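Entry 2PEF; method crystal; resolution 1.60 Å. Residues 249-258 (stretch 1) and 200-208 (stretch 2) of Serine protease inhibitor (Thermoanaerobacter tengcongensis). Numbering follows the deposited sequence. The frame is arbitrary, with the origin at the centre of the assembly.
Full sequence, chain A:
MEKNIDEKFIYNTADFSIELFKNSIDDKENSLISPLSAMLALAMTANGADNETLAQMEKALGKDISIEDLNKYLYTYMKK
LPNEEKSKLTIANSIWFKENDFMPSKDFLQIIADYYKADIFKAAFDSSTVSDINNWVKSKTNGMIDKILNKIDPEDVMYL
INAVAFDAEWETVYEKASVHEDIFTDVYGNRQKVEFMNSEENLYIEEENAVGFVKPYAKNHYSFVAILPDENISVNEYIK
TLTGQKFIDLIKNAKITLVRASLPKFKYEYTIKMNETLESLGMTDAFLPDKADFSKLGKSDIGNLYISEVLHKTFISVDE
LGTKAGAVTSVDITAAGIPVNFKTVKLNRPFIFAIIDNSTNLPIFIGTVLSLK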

ATOM      1  N   ASP A 249      -5.371 -18.055  -1.938  1.00 14.64           N
ATOM      2  CA  ASP A 249      -6.256 -19.223  -1.880  1.00 15.63           C
ATOM      3  C   ASP A 249      -7.656 -18.924  -1.355  1.00 15.11           C
ATOM      4  O   ASP A 249      -8.627 -19.482  -1.849  1.00 13.76           O
ATOM      5  CB  ASP A 249      -5.618 -20.356  -1.066  1.00 16.84           C
ATOM      6  CG  ASP A 249      -4.531 -21.089  -1.831  1.00 19.77           C
ATOM      7  OD1 ASP A 249      -4.275 -20.744  -3.004  1.00 23.94           O
ATOM      8  OD2 ASP A 249      -3.929 -22.020  -1.254  1.00 25.92           O
ATOM      9  N   LEU A 250      -7.768 -18.053  -0.357  1.00 14.01           N
ATOM     10  CA  LEU A 250      -9.081 -17.745   0.202  1.00 14.25           C
ATOM     11  C   LEU A 250      -9.977 -17.017  -0.806  1.00 13.19           C
ATOM     12  O   LEU A 250     -11.197 -17.190  -0.790  1.00 14.48           O
ATOM     13  CB  LEU A 250      -8.974 -17.001   1.543  1.00 15.19           C
ATOM     14  CG  LEU A 250      -8.481 -15.555   1.630  1.00 15.12           C
ATOM     15  CD1 LEU A 250      -9.621 -14.572   1.389  1.00 13.55           C
ATOM     16  CD2 LEU A 250      -7.864 -15.302   2.999  1.00 15.43           C
ATOM     17  N   ILE A 251      -9.363 -16.233  -1.693  1.00 12.34           N
ATOM     18  CA  ILE A 251     -10.087 -15.562  -2.772  1.00 12.94           C
ATOM     19  C   ILE A 251     -10.439 -16.563  -3.873  1.00 13.25           C
ATOM     20  O   ILE A 251     -11.583 -16.605  -4.339  1.00 15.12           O
ATOM     21  CB  ILE A 251      -9.280 -14.372  -3.369  1.00 13.80           C
ATOM     22  CG1 ILE A 251      -9.091 -13.264  -2.330  1.00 12.45           C
ATOM     23  CG2 ILE A 251      -9.970 -13.819  -4.618  1.00 15.08           C
ATOM     24  CD1 ILE A 251      -7.951 -12.309  -2.647  1.00 16.71           C
ATOM     25  N   LYS A 252      -9.452 -17.362  -4.284  1.00 13.81           N
ATOM     26  CA  LYS A 252      -9.650 -18.412  -5.283  1.00 13.67           C
ATOM     27  C   LYS A 252     -10.717 -19.416  -4.845  1.00 14.09           C
ATOM     28  O   LYS A 252     -11.485 -19.915  -5.669  1.00 15.30           O
ATOM     29  CB  LYS A 252      -8.336 -19.151  -5.562  1.00 14.50           C
ATOM     30  CG  LYS A 252      -7.364 -18.396  -6.443  1.00 15.70           C
ATOM     31  CD  LYS A 252      -6.175 -19.273  -6.802  1.00 19.79           C
ATOM     32  CE  LYS A 252      -5.294 -18.605  -7.844  1.00 22.16           C
ATOM     33  NZ  LYS A 252      -4.100 -19.433  -8.167  1.00 22.94           N
ATOM     34  N   ASN A 253     -10.763 -19.702  -3.547  1.00 13.52           N
ATOM     35  CA  ASN A 253     -11.670 -20.719  -3.021  1.00 14.63           C
ATOM     36  C   ASN A 253     -13.039 -20.184  -2.603  1.00 14.97           C
ATOM     37  O   ASN A 253     -13.878 -20.942  -2.103  1.00 14.72           O
ATOM     38  CB  ASN A 253     -11.009 -21.505  -1.879  1.00 15.49           C
ATOM     39  CG  ASN A 253      -9.820 -22.341  -2.349  1.00 18.85           C
ATOM     40  OD1 ASN A 253      -8.854 -22.534  -1.607  1.00 23.72           O
ATOM     41  ND2 ASN A 253      -9.881 -22.831  -3.586  1.00 18.49           N
ATOM     42  N   ALA A 254     -13.265 -18.889  -2.825  1.00 14.65           N
ATOM     43  CA  ALA A 254     -14.561 -18.270  -2.547  1.00 13.83           C
ATOM     44  C   ALA A 254     -15.642 -18.977  -3.355  1.00 14.01           C
ATOM     45  O   ALA A 254     -15.466 -19.234  -4.551  1.00 14.22           O
ATOM     46  CB  ALA A 254     -14.529 -16.791  -2.877  1.00 14.18           C
ATOM     47  N   LYS A 255     -16.739 -19.315  -2.683  1.00 13.56           N
ATOM     48  CA  LYS A 255     -17.826 -20.068  -3.299  1.00 15.17           C
ATOM     49  C   LYS A 255     -18.790 -19.151  -4.030  1.00 14.92           C
ATOM     50  O   LYS A 255     -19.142 -18.078  -3.534  1.00 14.16           O
ATOM     51  CB  LYS A 255     -18.578 -20.903  -2.257  1.00 15.34           C
ATOM     52  CG  LYS A 255     -17.909 -22.236  -1.920  1.00 18.63           C
ATOM     53  N   ILE A 256     -19.195 -19.582  -5.221  1.00 13.55           N
ATOM     54  CA  ILE A 256     -20.179 -18.864  -6.012  1.00 13.45           C
ATOM     55  C   ILE A 256     -21.546 -19.202  -5.441  1.00 12.63           C
ATOM     56  O   ILE A 256     -22.091 -20.285  -5.677  1.00 11.58           O
ATOM     57  CB  ILE A 256     -20.092 -19.218  -7.516  1.00 13.13           C
ATOM     58  CG1 ILE A 256     -18.665 -18.977  -8.027  1.00 16.64           C
ATOM     59  CG2 ILE A 256     -21.110 -18.405  -8.315  1.00 15.18           C
ATOM     60  CD1 ILE A 256     -18.379 -19.606  -9.369  1.00 18.93           C
ATOM     61  N   THR A 257     -22.070 -18.259  -4.662  1.00 11.85           N
ATOM     62  CA  THR A 257     -23.300 -18.431  -3.905  1.00 12.70           C
ATOM     63  C   THR A 257     -23.783 -17.062  -3.433  1.00 12.14           C
ATOM     64  O   THR A 257     -22.973 -16.152  -3.192  1.00 13.58           O
ATOM     65  CB  THR A 257     -23.119 -19.408  -2.700  1.00 12.69           C
ATOM     66  OG1 THR A 257     -24.320 -19.459  -1.919  1.00 13.88           O
ATOM     67  CG2 THR A 257     -21.961 -18.990  -1.808  1.00 14.42           C
ATOM     68  N   LEU A 258     -25.099 -16.925  -3.304  1.00 12.15           N
ATOM     69  CA  LEU A 258     -25.723 -15.674  -2.882  1.00 11.60           C
ATOM     70  C   LEU A 258     -25.497 -15.434  -1.395  1.00 12.26           C
ATOM     71  O   LEU A 258     -25.735 -16.327  -0.569  1.00 11.92           O
ATOM     72  CB  LEU A 258     -27.227 -15.691  -3.195  1.00 12.87           C
ATOM     73  CG  LEU A 258     -28.017 -14.375  -3.118  1.00 13.26           C
ATOM     74  CD1 LEU A 258     -27.601 -13.374  -4.200  1.00 14.76           C
ATOM     75  CD2 LEU A 258     -29.518 -14.630  -3.181  1.00 13.08           C
TER
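Stretch 2 (200-208) EENLYIEEE

Stretch 1 leaves a helix at Lys-252, turns through Asn-253 and Ala-254, and continues as a weakly bonded strand over about 255-258. Stretch 2 is extended, with a corner at Asn-202. Its strand 203-207 crosses strand 255-258 steeply, the two directions 117° apart, and pairs with it in antiparallel fashion at Lys-255 and Tyr-204. The axes approach to 4.8 Å.

In the helix, Leu-250 points toward stretch 2. Its CD1 lies 4.1 Å from CD1 of Ile-205, and its CA lies 3.6 Å from OE1 of Glu-207. One water lies 2.9 Å from Leu-250 O and 2.7 Å from Glu-207 OE1. At the turn, a second water joins Asn-253 OD1 (2.9 Å) to Glu-207 OE1 (2.7 Å), so the carboxylate touches Leu-250 directly and is also linked to Asn-253 through water.

Ala-254 points toward stretch 2, and its CB packs against Leu-203 CB and Ile-205 CG1, 4.3 Å from each. Lys-255 pairs with Tyr-204 through two backbone hydrogen bonds, Lys-255 N to Tyr-204 O at 2.9 Å and Tyr-204 N to Lys-255 O at 2.8 Å. Ile-256 CG1 sits 3.9 Å from Leu-203 CD2. Thr-257 N donates to Asn-202 O at 3.2 Å, and its CG2 touches Tyr-204 CB at 3.5 Å. Leu-258 CD1 reaches back to Asn-202 OD1 (3.7 Å) and Glu-200 OE1 (3.8 Å).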

ATOM      1  N   GLU A 200     -26.527  -7.803  -2.003  1.00 11.75           N
ATOM      2  CA  GLU A 200     -26.415  -9.216  -2.304  1.00 12.19           C
ATOM      3  C   GLU A 200     -25.120  -9.422  -3.054  1.00 12.13           C
ATOM      4  O   GLU A 200     -24.882  -8.791  -4.087  1.00 13.10           O
ATOM      5  CB  GLU A 200     -27.573  -9.690  -3.172  1.00 12.33           C
ATOM      6  CG  GLU A 200     -28.880  -9.830  -2.438  1.00 13.67           C
ATOM      7  CD  GLU A 200     -30.040 -10.075  -3.373  1.00 16.56           C
ATOM      8  OE1 GLU A 200     -29.804 -10.361  -4.572  1.00 15.03           O
ATOM      9  OE2 GLU A 200     -31.191  -9.983  -2.903  1.00 14.72           O
ATOM     10  N   GLU A 201     -24.275 -10.297  -2.526  1.00 11.36           N
ATOM     11  CA  GLU A 201     -23.023 -10.623  -3.198  1.00 10.90           C
ATOM     12  C   GLU A 201     -23.021 -12.077  -3.637  1.00 10.99           C
ATOM     13  O   GLU A 201     -23.839 -12.871  -3.170  1.00 12.34           O
ATOM     14  CB  GLU A 201     -21.819 -10.283  -2.314  1.00 11.29           C
ATOM     15  CG  GLU A 201     -21.738  -8.809  -1.898  1.00 10.11           C
ATOM     16  CD  GLU A 201     -21.765  -7.823  -3.065  1.00 14.58           C
ATOM     17  OE1 GLU A 201     -21.357  -8.171  -4.203  1.00 10.25           O
ATOM     18  OE2 GLU A 201     -22.198  -6.678  -2.828  1.00 13.07           O
ATOM     19  N   ASN A 202     -22.123 -12.416  -4.561  1.00 10.54           N
ATOM     20  CA  ASN A 202     -22.135 -13.737  -5.176  1.00 11.31           C
ATOM     21  C   ASN A 202     -20.843 -14.537  -5.026  1.00 11.57           C
ATOM     22  O   ASN A 202     -20.651 -15.566  -5.680  1.00 12.44           O
ATOM     23  CB  ASN A 202     -22.585 -13.621  -6.631  1.00 12.60           C
ATOM     24  CG  ASN A 202     -24.063 -13.325  -6.738  1.00 14.38           C
ATOM     25  OD1 ASN A 202     -24.894 -14.215  -6.564  1.00 18.30           O
ATOM     26  ND2 ASN A 202     -24.401 -12.066  -7.002  1.00 18.43           N
ATOM     27  N   LEU A 203     -19.981 -14.066  -4.129  1.00 10.75           N
ATOM     28  CA  LEU A 203     -18.778 -14.787  -3.750  1.00 11.66           C
ATOM     29  C   LEU A 203     -18.695 -14.790  -2.239  1.00 11.16           C
ATOM     30  O   LEU A 203     -18.685 -13.728  -1.613  1.00 10.29           O
ATOM     31  CB  LEU A 203     -17.534 -14.136  -4.350  1.00 10.91           C
ATOM     32  CG  LEU A 203     -17.246 -14.386  -5.831  1.00 13.64           C
ATOM     33  CD1 LEU A 203     -15.974 -13.661  -6.214  1.00 12.97           C
ATOM     34  CD2 LEU A 203     -17.128 -15.879  -6.154  1.00 15.55           C
ATOM     35  N   TYR A 204     -18.664 -15.993  -1.669  1.00 11.13           N
ATOM     36  CA  TYR A 204     -18.661 -16.190  -0.226  1.00 11.53           C
ATOM     37  C   TYR A 204     -17.329 -16.757   0.234  1.00 11.59           C
ATOM     38  O   TYR A 204     -16.909 -17.827  -0.217  1.00 11.49           O
ATOM     39  CB  TYR A 204     -19.779 -17.155   0.156  1.00 11.48           C
ATOM     40  CG  TYR A 204     -19.970 -17.383   1.643  1.00 10.95           C
ATOM     41  CD1 TYR A 204     -20.184 -16.316   2.521  1.00 10.51           C
ATOM     42  CD2 TYR A 204     -19.985 -18.675   2.165  1.00 11.15           C
ATOM     43  CE1 TYR A 204     -20.385 -16.535   3.886  1.00 11.08           C
ATOM     44  CE2 TYR A 204     -20.183 -18.904   3.523  1.00 10.82           C
ATOM     45  CZ  TYR A 204     -20.384 -17.835   4.377  1.00  9.00           C
ATOM     46  OH  TYR A 204     -20.581 -18.086   5.719  1.00 12.69           O
ATOM     47  N   ILE A 205     -16.666 -16.033   1.131  1.00 12.16           N
ATOM     48  CA  ILE A 205     -15.416 -16.497   1.710  1.00 11.87           C
ATOM     49  C   ILE A 205     -15.748 -17.333   2.936  1.00 12.30           C
ATOM     50  O   ILE A 205     -16.518 -16.906   3.800  1.00 11.58           O
ATOM     51  CB  ILE A 205     -14.489 -15.313   2.079  1.00 12.38           C
ATOM     52  CG1 ILE A 205     -13.971 -14.636   0.808  1.00 12.13           C
ATOM     53  CG2 ILE A 205     -13.319 -15.768   2.955  1.00 12.59           C
ATOM     54  CD1 ILE A 205     -13.478 -13.231   1.025  1.00 12.47           C
ATOM     55  N   GLU A 206     -15.191 -18.539   2.984  1.00 11.59           N
ATOM     56  CA  GLU A 206     -15.393 -19.428   4.115  1.00 12.63           C
ATOM     57  C   GLU A 206     -14.106 -20.175   4.430  1.00 11.92           C
ATOM     58  O   GLU A 206     -13.676 -21.066   3.681  1.00  9.64           O
ATOM     59  CB  GLU A 206     -16.536 -20.404   3.832  1.00 12.84           C
ATOM     60  CG  GLU A 206     -17.072 -21.124   5.053  1.00 15.70           C
ATOM     61  CD  GLU A 206     -18.027 -22.236   4.667  1.00 20.66           C
ATOM     62  OE1 GLU A 206     -17.569 -23.239   4.079  1.00 22.43           O
ATOM     63  OE2 GLU A 206     -19.236 -22.107   4.941  1.00 22.77           O
ATOM     64  N   GLU A 207     -13.487 -19.795   5.543  1.00 11.16           N
ATOM     65  CA  GLU A 207     -12.252 -20.430   5.981  1.00 12.06           C
ATOM     66  C   GLU A 207     -12.365 -20.825   7.441  1.00 11.96           C
ATOM     67  O   GLU A 207     -13.395 -20.596   8.074  1.00 13.49           O
ATOM     68  CB  GLU A 207     -11.052 -19.496   5.765  1.00 13.63           C
ATOM     69  CG  GLU A 207     -10.786 -19.116   4.308  1.00 14.73           C
ATOM     70  CD  GLU A 207     -10.401 -20.301   3.424  1.00 15.87           C
ATOM     71  OE1 GLU A 207     -10.750 -20.279   2.229  1.00 10.71           O
ATOM     72  OE2 GLU A 207      -9.749 -21.252   3.913  1.00 17.66           O
ATOM     73  N   GLU A 208     -11.315 -21.431   7.980  1.00 12.57           N
ATOM     74  CA  GLU A 208     -11.288 -21.706   9.405  1.00 13.33           C
ATOM     75  C   GLU A 208     -11.317 -20.373  10.141  1.00 13.41           C
ATOM     76  O   GLU A 208     -10.550 -19.459   9.825  1.00 15.08           O
ATOM     77  CB  GLU A 208     -10.062 -22.536   9.791  1.00 14.60           C
ATOM     78  CG  GLU A 208     -10.024 -23.924   9.155  1.00 17.11           C
ATOM     79  CD  GLU A 208     -11.260 -24.763   9.453  1.00 21.11           C
ATOM     80  OE1 GLU A 208     -11.480 -25.126  10.627  1.00 22.58           O
ATOM     81  OE2 GLU A 208     -12.007 -25.070   8.500  1.00 23.26           O
TER
HETATM   82  O   HOH W   1     -12.702 -18.878   1.048  1.00 16.34           O
HETATM   83  O   HOH W   2     -14.354 -21.098   0.705  1.00 25.73           O
HETATM   84  O   HOH W   3      -8.506 -21.295   1.034  1.00 27.44           O